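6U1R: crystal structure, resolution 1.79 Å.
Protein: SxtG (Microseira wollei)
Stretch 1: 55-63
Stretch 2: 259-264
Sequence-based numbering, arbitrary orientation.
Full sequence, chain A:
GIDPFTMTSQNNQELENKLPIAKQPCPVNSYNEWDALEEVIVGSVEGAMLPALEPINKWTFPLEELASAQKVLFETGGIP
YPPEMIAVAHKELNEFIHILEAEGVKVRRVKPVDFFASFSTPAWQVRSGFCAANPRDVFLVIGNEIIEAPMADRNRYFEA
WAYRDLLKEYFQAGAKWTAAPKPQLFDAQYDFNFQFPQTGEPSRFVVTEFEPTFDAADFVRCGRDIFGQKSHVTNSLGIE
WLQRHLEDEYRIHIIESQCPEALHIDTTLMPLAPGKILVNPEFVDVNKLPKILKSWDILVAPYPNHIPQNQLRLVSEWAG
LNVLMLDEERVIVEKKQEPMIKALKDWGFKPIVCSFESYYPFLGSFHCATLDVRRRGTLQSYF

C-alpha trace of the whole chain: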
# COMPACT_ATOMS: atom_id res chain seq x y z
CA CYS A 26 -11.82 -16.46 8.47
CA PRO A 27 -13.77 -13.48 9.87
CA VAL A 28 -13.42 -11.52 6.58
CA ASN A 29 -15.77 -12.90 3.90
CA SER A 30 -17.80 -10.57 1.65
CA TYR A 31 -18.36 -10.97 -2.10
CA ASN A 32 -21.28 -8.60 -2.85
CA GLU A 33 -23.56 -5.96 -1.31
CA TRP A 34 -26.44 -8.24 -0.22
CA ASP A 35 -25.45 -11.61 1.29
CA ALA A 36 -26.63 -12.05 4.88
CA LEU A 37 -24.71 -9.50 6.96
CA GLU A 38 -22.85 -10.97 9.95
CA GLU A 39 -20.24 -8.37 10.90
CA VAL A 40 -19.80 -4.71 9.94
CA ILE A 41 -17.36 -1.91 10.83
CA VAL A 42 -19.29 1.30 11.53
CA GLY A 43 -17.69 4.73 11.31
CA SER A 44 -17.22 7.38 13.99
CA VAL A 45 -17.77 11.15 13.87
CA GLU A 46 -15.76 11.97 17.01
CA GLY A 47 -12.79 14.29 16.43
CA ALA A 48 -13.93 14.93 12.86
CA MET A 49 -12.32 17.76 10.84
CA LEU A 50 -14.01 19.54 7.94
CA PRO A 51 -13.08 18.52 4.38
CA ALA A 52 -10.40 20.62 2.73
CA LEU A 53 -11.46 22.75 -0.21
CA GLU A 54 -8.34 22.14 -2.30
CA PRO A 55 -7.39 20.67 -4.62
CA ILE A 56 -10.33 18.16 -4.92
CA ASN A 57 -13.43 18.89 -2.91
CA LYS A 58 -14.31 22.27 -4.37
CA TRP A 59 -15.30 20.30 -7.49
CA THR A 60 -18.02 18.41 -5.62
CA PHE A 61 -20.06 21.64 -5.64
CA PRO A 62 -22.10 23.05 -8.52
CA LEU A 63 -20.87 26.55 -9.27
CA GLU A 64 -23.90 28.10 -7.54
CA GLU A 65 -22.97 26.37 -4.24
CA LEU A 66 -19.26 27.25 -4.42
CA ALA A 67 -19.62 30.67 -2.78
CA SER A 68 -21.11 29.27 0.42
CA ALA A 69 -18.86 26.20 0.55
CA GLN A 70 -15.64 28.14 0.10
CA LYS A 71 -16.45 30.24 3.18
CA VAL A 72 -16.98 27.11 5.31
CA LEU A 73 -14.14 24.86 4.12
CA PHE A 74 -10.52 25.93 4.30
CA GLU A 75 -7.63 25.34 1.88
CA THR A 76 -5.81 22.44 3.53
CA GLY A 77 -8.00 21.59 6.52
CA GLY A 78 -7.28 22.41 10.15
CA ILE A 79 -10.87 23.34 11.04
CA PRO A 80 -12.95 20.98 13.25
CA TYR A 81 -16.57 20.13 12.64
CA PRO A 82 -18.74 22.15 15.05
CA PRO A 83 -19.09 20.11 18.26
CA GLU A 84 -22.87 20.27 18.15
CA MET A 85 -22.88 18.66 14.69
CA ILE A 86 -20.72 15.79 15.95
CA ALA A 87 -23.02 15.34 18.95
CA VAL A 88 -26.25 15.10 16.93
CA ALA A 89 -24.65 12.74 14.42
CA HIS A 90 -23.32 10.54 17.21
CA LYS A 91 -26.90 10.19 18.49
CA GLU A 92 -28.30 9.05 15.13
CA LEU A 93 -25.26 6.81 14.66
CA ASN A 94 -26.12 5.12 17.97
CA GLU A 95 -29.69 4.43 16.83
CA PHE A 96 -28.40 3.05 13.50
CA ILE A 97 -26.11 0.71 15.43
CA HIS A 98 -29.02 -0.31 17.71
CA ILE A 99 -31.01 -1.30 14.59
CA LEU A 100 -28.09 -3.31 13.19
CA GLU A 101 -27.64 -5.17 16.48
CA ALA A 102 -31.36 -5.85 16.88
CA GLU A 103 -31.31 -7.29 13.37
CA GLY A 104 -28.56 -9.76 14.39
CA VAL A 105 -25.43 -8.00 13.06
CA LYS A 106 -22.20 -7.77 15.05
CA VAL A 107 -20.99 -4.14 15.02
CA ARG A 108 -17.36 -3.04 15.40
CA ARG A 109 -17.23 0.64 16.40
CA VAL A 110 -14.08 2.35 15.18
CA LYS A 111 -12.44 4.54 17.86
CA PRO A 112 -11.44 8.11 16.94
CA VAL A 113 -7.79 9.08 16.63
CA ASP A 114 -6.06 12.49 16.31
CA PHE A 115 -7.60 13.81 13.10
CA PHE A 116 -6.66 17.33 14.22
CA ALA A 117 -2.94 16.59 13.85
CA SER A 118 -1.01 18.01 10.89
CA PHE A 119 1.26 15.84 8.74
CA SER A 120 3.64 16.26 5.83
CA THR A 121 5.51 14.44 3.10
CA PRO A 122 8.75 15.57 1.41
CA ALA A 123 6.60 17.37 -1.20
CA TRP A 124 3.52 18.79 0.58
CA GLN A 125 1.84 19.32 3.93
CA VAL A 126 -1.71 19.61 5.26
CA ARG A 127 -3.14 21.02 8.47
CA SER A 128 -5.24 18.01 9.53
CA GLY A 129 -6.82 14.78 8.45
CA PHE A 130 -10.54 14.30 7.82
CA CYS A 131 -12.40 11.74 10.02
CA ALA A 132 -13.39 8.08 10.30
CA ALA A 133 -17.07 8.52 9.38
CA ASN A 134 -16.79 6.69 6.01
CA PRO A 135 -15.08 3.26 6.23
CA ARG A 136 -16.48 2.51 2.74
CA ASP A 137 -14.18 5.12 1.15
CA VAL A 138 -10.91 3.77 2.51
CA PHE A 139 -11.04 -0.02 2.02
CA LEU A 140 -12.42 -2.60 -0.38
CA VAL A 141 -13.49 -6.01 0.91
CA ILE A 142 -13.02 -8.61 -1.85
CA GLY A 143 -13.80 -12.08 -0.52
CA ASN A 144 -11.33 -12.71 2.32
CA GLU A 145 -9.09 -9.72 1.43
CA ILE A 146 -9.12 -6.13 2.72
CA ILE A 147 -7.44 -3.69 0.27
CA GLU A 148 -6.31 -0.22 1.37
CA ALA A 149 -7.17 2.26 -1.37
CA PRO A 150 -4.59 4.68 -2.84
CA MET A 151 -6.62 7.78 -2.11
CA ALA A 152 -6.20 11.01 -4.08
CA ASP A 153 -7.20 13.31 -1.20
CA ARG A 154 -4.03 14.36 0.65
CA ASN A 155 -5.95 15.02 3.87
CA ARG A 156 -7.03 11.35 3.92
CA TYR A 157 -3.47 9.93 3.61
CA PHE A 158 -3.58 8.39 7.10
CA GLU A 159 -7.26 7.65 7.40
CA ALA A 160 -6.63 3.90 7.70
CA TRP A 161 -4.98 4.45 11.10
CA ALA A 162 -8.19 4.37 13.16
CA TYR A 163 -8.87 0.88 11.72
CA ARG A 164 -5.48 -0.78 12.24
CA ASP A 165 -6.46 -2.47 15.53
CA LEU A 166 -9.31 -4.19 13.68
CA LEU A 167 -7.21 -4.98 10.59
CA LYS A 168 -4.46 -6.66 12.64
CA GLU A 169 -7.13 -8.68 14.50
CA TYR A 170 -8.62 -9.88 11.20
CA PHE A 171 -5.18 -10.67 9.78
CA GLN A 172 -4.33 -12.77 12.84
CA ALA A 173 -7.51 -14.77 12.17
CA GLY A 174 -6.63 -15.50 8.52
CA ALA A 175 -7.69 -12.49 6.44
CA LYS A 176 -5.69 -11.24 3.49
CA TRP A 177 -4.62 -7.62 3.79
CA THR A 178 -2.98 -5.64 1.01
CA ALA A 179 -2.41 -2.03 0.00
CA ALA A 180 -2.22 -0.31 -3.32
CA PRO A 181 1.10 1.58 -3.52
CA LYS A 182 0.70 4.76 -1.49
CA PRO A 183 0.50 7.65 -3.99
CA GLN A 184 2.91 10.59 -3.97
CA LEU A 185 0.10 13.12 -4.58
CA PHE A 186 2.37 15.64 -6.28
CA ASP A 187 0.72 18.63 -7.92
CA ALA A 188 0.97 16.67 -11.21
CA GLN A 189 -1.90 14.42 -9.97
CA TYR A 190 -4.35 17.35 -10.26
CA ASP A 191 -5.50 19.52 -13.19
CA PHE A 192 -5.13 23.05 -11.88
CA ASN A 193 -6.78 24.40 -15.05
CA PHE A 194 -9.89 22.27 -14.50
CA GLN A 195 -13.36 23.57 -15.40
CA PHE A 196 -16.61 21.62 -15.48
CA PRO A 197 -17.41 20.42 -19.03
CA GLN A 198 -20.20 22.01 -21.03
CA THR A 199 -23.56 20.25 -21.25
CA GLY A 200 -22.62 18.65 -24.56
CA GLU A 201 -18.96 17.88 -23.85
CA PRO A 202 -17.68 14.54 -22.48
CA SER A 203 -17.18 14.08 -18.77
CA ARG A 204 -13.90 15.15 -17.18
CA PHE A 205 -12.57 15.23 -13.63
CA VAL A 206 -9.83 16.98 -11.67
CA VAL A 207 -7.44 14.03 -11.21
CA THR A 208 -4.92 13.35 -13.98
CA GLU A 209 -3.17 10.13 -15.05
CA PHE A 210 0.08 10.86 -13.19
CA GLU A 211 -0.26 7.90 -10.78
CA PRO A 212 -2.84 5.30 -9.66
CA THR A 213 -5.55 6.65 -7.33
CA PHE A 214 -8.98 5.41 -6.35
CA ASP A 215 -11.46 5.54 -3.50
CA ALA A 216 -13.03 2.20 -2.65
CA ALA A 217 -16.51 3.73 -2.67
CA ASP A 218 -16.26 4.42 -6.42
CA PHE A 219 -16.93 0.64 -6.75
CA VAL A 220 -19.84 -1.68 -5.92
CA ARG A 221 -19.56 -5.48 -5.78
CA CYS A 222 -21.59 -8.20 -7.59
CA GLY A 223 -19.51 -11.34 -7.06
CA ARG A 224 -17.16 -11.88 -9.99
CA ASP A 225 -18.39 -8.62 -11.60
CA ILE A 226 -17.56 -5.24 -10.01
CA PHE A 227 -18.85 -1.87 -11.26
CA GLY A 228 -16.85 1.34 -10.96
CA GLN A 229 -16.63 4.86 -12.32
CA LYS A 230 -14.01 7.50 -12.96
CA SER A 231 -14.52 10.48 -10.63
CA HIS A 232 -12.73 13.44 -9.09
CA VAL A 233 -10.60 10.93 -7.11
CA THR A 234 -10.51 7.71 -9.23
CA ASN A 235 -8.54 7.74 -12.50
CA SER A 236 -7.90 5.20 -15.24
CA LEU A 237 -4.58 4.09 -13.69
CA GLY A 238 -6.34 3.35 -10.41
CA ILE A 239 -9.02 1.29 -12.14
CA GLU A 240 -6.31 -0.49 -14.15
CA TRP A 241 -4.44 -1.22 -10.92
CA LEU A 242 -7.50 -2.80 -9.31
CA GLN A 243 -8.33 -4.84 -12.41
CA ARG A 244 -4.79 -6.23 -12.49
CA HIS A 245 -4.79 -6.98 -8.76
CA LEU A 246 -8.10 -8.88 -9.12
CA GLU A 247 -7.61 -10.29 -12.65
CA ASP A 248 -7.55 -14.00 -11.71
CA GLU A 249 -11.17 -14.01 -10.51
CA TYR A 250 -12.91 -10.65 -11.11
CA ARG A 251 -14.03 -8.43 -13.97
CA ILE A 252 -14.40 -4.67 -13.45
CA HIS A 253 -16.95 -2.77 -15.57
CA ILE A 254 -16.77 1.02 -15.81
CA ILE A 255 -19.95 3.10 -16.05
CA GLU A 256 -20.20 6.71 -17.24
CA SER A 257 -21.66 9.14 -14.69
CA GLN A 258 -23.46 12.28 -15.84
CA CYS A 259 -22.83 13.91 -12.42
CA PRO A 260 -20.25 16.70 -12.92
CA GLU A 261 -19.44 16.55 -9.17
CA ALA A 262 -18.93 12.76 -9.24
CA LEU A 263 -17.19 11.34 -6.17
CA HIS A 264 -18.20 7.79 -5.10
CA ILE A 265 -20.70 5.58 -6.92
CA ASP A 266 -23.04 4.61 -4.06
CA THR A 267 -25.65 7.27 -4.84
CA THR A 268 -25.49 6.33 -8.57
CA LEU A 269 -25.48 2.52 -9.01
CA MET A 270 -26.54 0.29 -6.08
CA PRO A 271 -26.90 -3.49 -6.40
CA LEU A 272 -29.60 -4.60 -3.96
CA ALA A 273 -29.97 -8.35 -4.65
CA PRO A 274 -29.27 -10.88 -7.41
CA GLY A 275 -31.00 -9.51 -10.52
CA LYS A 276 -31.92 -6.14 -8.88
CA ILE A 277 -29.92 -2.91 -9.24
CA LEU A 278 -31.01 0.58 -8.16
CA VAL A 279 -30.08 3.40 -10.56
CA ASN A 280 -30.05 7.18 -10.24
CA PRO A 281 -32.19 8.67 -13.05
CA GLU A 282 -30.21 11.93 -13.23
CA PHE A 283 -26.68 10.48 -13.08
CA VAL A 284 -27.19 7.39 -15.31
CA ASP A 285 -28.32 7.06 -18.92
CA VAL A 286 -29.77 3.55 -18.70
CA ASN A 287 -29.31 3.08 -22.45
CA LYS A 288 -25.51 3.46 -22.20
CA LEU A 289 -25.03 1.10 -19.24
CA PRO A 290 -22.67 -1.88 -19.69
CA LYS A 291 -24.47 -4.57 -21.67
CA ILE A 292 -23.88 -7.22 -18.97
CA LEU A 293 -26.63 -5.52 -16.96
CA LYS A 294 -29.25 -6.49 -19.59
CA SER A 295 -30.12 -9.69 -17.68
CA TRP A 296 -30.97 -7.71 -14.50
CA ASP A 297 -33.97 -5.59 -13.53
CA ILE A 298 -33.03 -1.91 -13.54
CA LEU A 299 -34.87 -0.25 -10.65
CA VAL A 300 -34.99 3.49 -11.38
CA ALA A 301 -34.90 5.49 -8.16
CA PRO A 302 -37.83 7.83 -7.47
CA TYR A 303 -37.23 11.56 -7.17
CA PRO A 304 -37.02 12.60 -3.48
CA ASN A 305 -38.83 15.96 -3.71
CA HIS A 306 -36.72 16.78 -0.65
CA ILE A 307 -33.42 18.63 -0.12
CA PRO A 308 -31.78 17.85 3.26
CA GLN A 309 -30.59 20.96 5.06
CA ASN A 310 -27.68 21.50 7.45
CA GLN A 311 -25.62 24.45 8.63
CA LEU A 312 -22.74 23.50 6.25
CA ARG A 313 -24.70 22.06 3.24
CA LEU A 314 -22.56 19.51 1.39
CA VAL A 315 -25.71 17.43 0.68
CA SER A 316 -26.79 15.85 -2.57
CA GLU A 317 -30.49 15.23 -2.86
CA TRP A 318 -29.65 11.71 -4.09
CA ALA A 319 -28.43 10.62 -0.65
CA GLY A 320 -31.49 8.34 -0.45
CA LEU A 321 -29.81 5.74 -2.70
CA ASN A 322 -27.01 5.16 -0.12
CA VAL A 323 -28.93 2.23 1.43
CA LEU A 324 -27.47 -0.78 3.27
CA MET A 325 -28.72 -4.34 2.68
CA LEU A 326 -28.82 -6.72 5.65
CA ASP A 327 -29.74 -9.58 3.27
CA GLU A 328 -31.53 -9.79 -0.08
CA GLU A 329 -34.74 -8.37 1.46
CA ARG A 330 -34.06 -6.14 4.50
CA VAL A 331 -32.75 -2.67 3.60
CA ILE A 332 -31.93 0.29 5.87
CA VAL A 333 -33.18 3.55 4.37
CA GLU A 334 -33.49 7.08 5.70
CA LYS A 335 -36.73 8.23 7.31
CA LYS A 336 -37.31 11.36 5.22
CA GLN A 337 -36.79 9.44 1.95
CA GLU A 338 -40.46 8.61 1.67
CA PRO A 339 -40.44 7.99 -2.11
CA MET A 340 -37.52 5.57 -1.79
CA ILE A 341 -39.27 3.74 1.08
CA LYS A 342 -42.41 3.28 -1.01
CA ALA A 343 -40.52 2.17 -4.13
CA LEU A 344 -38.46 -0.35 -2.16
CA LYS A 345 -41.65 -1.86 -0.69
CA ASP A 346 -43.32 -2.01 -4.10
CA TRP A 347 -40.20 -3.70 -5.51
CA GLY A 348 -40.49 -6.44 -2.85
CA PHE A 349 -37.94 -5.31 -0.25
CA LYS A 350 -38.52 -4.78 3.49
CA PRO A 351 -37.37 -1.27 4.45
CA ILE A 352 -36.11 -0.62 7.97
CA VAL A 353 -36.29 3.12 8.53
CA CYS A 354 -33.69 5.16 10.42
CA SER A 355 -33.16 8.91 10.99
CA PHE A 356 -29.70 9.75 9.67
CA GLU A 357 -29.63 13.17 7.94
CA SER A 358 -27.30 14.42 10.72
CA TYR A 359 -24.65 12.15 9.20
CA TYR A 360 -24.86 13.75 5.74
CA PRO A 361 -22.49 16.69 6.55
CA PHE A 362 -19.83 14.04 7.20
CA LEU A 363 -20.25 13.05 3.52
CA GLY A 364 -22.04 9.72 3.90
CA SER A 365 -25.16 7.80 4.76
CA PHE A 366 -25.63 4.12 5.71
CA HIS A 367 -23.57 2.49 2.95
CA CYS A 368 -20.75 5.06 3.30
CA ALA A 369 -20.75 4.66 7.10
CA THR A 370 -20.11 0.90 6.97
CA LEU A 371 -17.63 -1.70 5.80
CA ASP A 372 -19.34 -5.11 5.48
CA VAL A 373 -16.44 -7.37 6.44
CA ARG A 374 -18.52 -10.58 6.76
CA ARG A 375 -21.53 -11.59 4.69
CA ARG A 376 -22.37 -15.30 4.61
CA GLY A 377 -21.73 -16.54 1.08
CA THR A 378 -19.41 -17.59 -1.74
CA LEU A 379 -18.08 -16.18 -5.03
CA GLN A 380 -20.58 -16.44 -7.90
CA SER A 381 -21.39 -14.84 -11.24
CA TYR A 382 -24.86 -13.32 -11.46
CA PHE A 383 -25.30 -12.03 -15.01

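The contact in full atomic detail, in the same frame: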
# COMPACT_ATOMS: atom_id res chain seq x y z
N PRO A 55 -7.08 20.27 -3.24
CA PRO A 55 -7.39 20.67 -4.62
C PRO A 55 -8.55 19.86 -5.22
O PRO A 55 -8.75 20.02 -6.43
CB PRO A 55 -6.09 20.35 -5.35
CG PRO A 55 -5.60 19.12 -4.67
CD PRO A 55 -6.04 19.24 -3.21
N ILE A 56 -9.28 19.07 -4.42
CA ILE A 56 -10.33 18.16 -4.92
C ILE A 56 -11.73 18.68 -4.61
O ILE A 56 -12.58 18.79 -5.50
CB ILE A 56 -10.14 16.74 -4.37
CG1 ILE A 56 -8.85 16.12 -4.90
CG2 ILE A 56 -11.35 15.85 -4.72
CD1 ILE A 56 -8.47 14.91 -4.16
N ASN A 57 -12.04 18.89 -3.33
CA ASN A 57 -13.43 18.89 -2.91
C ASN A 57 -14.21 20.09 -3.42
O ASN A 57 -15.44 20.03 -3.51
CB ASN A 57 -13.50 18.80 -1.40
CG ASN A 57 -13.01 17.46 -0.93
OD1 ASN A 57 -13.28 16.43 -1.57
ND2 ASN A 57 -12.22 17.45 0.14
N LYS A 58 -13.55 21.17 -3.79
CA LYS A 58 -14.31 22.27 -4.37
C LYS A 58 -15.06 21.84 -5.63
O LYS A 58 -16.05 22.48 -6.01
CB LYS A 58 -13.40 23.46 -4.67
CG LYS A 58 -12.42 23.27 -5.81
CD LYS A 58 -11.50 24.49 -5.86
CE LYS A 58 -10.56 24.46 -7.04
NZ LYS A 58 -9.82 25.77 -7.12
N TRP A 59 -14.64 20.76 -6.27
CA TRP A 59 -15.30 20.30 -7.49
C TRP A 59 -16.46 19.34 -7.23
O TRP A 59 -17.06 18.83 -8.18
CB TRP A 59 -14.25 19.66 -8.42
CG TRP A 59 -13.20 20.66 -8.82
CD1 TRP A 59 -11.89 20.66 -8.45
CD2 TRP A 59 -13.39 21.83 -9.62
NE1 TRP A 59 -11.25 21.76 -8.98
CE2 TRP A 59 -12.15 22.49 -9.71
CE3 TRP A 59 -14.50 22.38 -10.29
CZ2 TRP A 59 -11.97 23.67 -10.44
CZ3 TRP A 59 -14.32 23.56 -11.01
CH2 TRP A 59 -13.07 24.19 -11.08
N THR A 60 -16.79 19.10 -5.96
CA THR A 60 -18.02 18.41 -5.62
C THR A 60 -19.18 19.37 -5.44
O THR A 60 -20.26 18.95 -5.00
CB THR A 60 -17.83 17.58 -4.35
OG1 THR A 60 -17.55 18.44 -3.23
CG2 THR A 60 -16.69 16.62 -4.53
N PHE A 61 -19.00 20.65 -5.78
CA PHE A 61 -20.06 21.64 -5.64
C PHE A 61 -20.44 22.20 -7.00
O PHE A 61 -19.56 22.62 -7.76
CB PHE A 61 -19.60 22.79 -4.72
CG PHE A 61 -19.30 22.36 -3.32
CD1 PHE A 61 -20.31 22.28 -2.38
CD2 PHE A 61 -18.00 22.02 -2.93
CE1 PHE A 61 -20.04 21.88 -1.08
CE2 PHE A 61 -17.73 21.62 -1.62
CZ PHE A 61 -18.75 21.55 -0.71
N PRO A 62 -21.72 22.27 -7.34
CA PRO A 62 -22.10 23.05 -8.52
C PRO A 62 -21.72 24.50 -8.30
O PRO A 62 -21.68 24.98 -7.16
CB PRO A 62 -23.62 22.85 -8.62
CG PRO A 62 -24.06 22.51 -7.23
CD PRO A 62 -22.90 21.78 -6.59
N LEU A 63 -21.41 25.20 -9.39
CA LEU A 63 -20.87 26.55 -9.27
C LEU A 63 -21.72 27.43 -8.35
O LEU A 63 -21.18 28.28 -7.63
CB LEU A 63 -20.76 27.20 -10.66
CG LEU A 63 -20.38 28.68 -10.68
CD1 LEU A 63 -19.08 28.93 -9.92
CD2 LEU A 63 -20.28 29.18 -12.11
N CYS A 259 -22.95 12.95 -13.52
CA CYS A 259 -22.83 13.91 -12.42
C CYS A 259 -21.51 14.66 -12.55
O CYS A 259 -20.45 14.04 -12.45
CB CYS A 259 -22.86 13.20 -11.07
SG CYS A 259 -22.60 14.34 -9.66
N PRO A 260 -21.53 15.98 -12.78
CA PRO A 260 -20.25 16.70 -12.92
C PRO A 260 -19.42 16.74 -11.66
O PRO A 260 -18.20 16.98 -11.74
CB PRO A 260 -20.69 18.13 -13.33
CG PRO A 260 -22.09 17.98 -13.82
CD PRO A 260 -22.68 16.86 -13.02
N GLU A 261 -20.05 16.54 -10.50
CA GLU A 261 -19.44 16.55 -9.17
C GLU A 261 -19.03 15.14 -8.70
O GLU A 261 -18.82 14.95 -7.50
CB GLU A 261 -20.43 17.14 -8.16
CG GLU A 261 -20.85 18.60 -8.45
CD GLU A 261 -22.00 18.73 -9.43
OE1 GLU A 261 -22.90 17.87 -9.41
OE2 GLU A 261 -22.02 19.72 -10.20
N ALA A 262 -18.96 14.17 -9.61
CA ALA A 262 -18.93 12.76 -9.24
C ALA A 262 -17.80 12.46 -8.27
O ALA A 262 -16.64 12.80 -8.52
CB ALA A 262 -18.80 11.88 -10.48
N LEU A 263 -18.15 11.77 -7.18
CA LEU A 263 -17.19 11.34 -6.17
C LEU A 263 -17.91 10.26 -5.36
O LEU A 263 -18.80 10.57 -4.56
CB LEU A 263 -16.74 12.51 -5.31
CG LEU A 263 -15.73 12.36 -4.16
CD1 LEU A 263 -14.90 11.14 -4.20
CD2 LEU A 263 -14.81 13.58 -4.17
N HIS A 264 -17.58 9.00 -5.65
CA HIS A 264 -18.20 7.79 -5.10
C HIS A 264 -19.45 7.42 -5.89
O HIS A 264 -20.15 8.29 -6.41
CB HIS A 264 -18.49 7.93 -3.60
CG HIS A 264 -17.27 8.28 -2.81
ND1 HIS A 264 -17.31 9.02 -1.64
CD2 HIS A 264 -15.96 8.03 -3.05
CE1 HIS A 264 -16.08 9.21 -1.21
NE2 HIS A 264 -15.24 8.60 -2.03

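No hydrogen bond crosses between these two stretches. About 270 Å² of surface, both sides summed, is buried through packing and one CA-H...O contact, and most of it belongs to three residues: Glu-261, Leu-263 and Thr-60. The design rule to be read here is clearest at Thr-60, whose hydroxyl bonds within its own stretch while its methyl packs across; the other close approaches pair carbon with oxygen or nitrogen, or carbon with carbon, without a hydrogen bond.

Stretch 1 turns tightly. Trp-59 N donates to Ile-56 O at 3.0 Å and Thr-60 N to Asn-57 O at 2.9 Å, and a weak bond of 3.5 Å from Phe-61 N to Lys-58 O follows. The side chain of Thr-60 joins the same network. With chi1 at 64° (p), its OG1 folds back over the turn and donates to Asn-57 O at 2.7 Å, so that this carbonyl receives both the backbone NH and the hydroxyl of one residue. The same rotamer places the methyl on the other branch, where Thr-60 CG2 meets Leu-263 CD2 at 3.6 Å. One chi1 value thus serves two ends: the hydroxyl is bonded within its own stretch, and the methyl is left for apolar packing across the gap.

Leu-263 is the residue whose CA-to-CB bond points toward the opposing stretch, and its extended backbone (phi/psi -163/102) carries a t chi1 of 180°. Its chi2, 19°, lies between the usual wells, an unusual torsion for leucine. Leu-263 CD2 is the atom that reaches stretch 1: besides Thr-60 CG2, it approaches Ile-56 CG2 at 4.2 Å and Asn-57 OD1 at 4.2 Å. Ile-56, in its m, t rotamer, therefore supplies a branch methyl, while its CD1 extends in another direction. The amide of Asn-57 adds only loose packing here; its ND2 is hydrogen-bonded elsewhere in the structure.

Glu-261 makes the largest single contribution, and it does so along its length. It sits in a type I turn from Cys-259 to Ala-262, closed by a weak 3.2 Å bond from Ala-262 N to Cys-259 O, and its CA lies 4.3 Å from the CA of Thr-60. That closeness lets the backbones touch: Glu-261 CA is 3.4 Å from Trp-59 O, with 148° at the hydrogen, a fair CA-H...O geometry. From there chi1 of -61° (m) and chi2 of 85° (p) lay the chain along the Thr-60 to Pro-62 segment. Glu-261 CG lies 3.5 Å from Thr-60 O and 3.8 Å from Phe-61 N, and the carboxylate ends beside proline, with Glu-261 OE2 3.7 Å from Pro-62 CA and 3.9 Å from Pro-62 CB. Both the stem and the carboxylate of the acid touch stretch 1, and neither forms a hydrogen bond or salt bridge across it.

The larger rings contribute less than their size suggests. The CB of Phe-61 points away, and the indole of Trp-59 (chi1 -61°, m) leads away as well, so that Trp-59 makes its closest approach through its carbonyl oxygen.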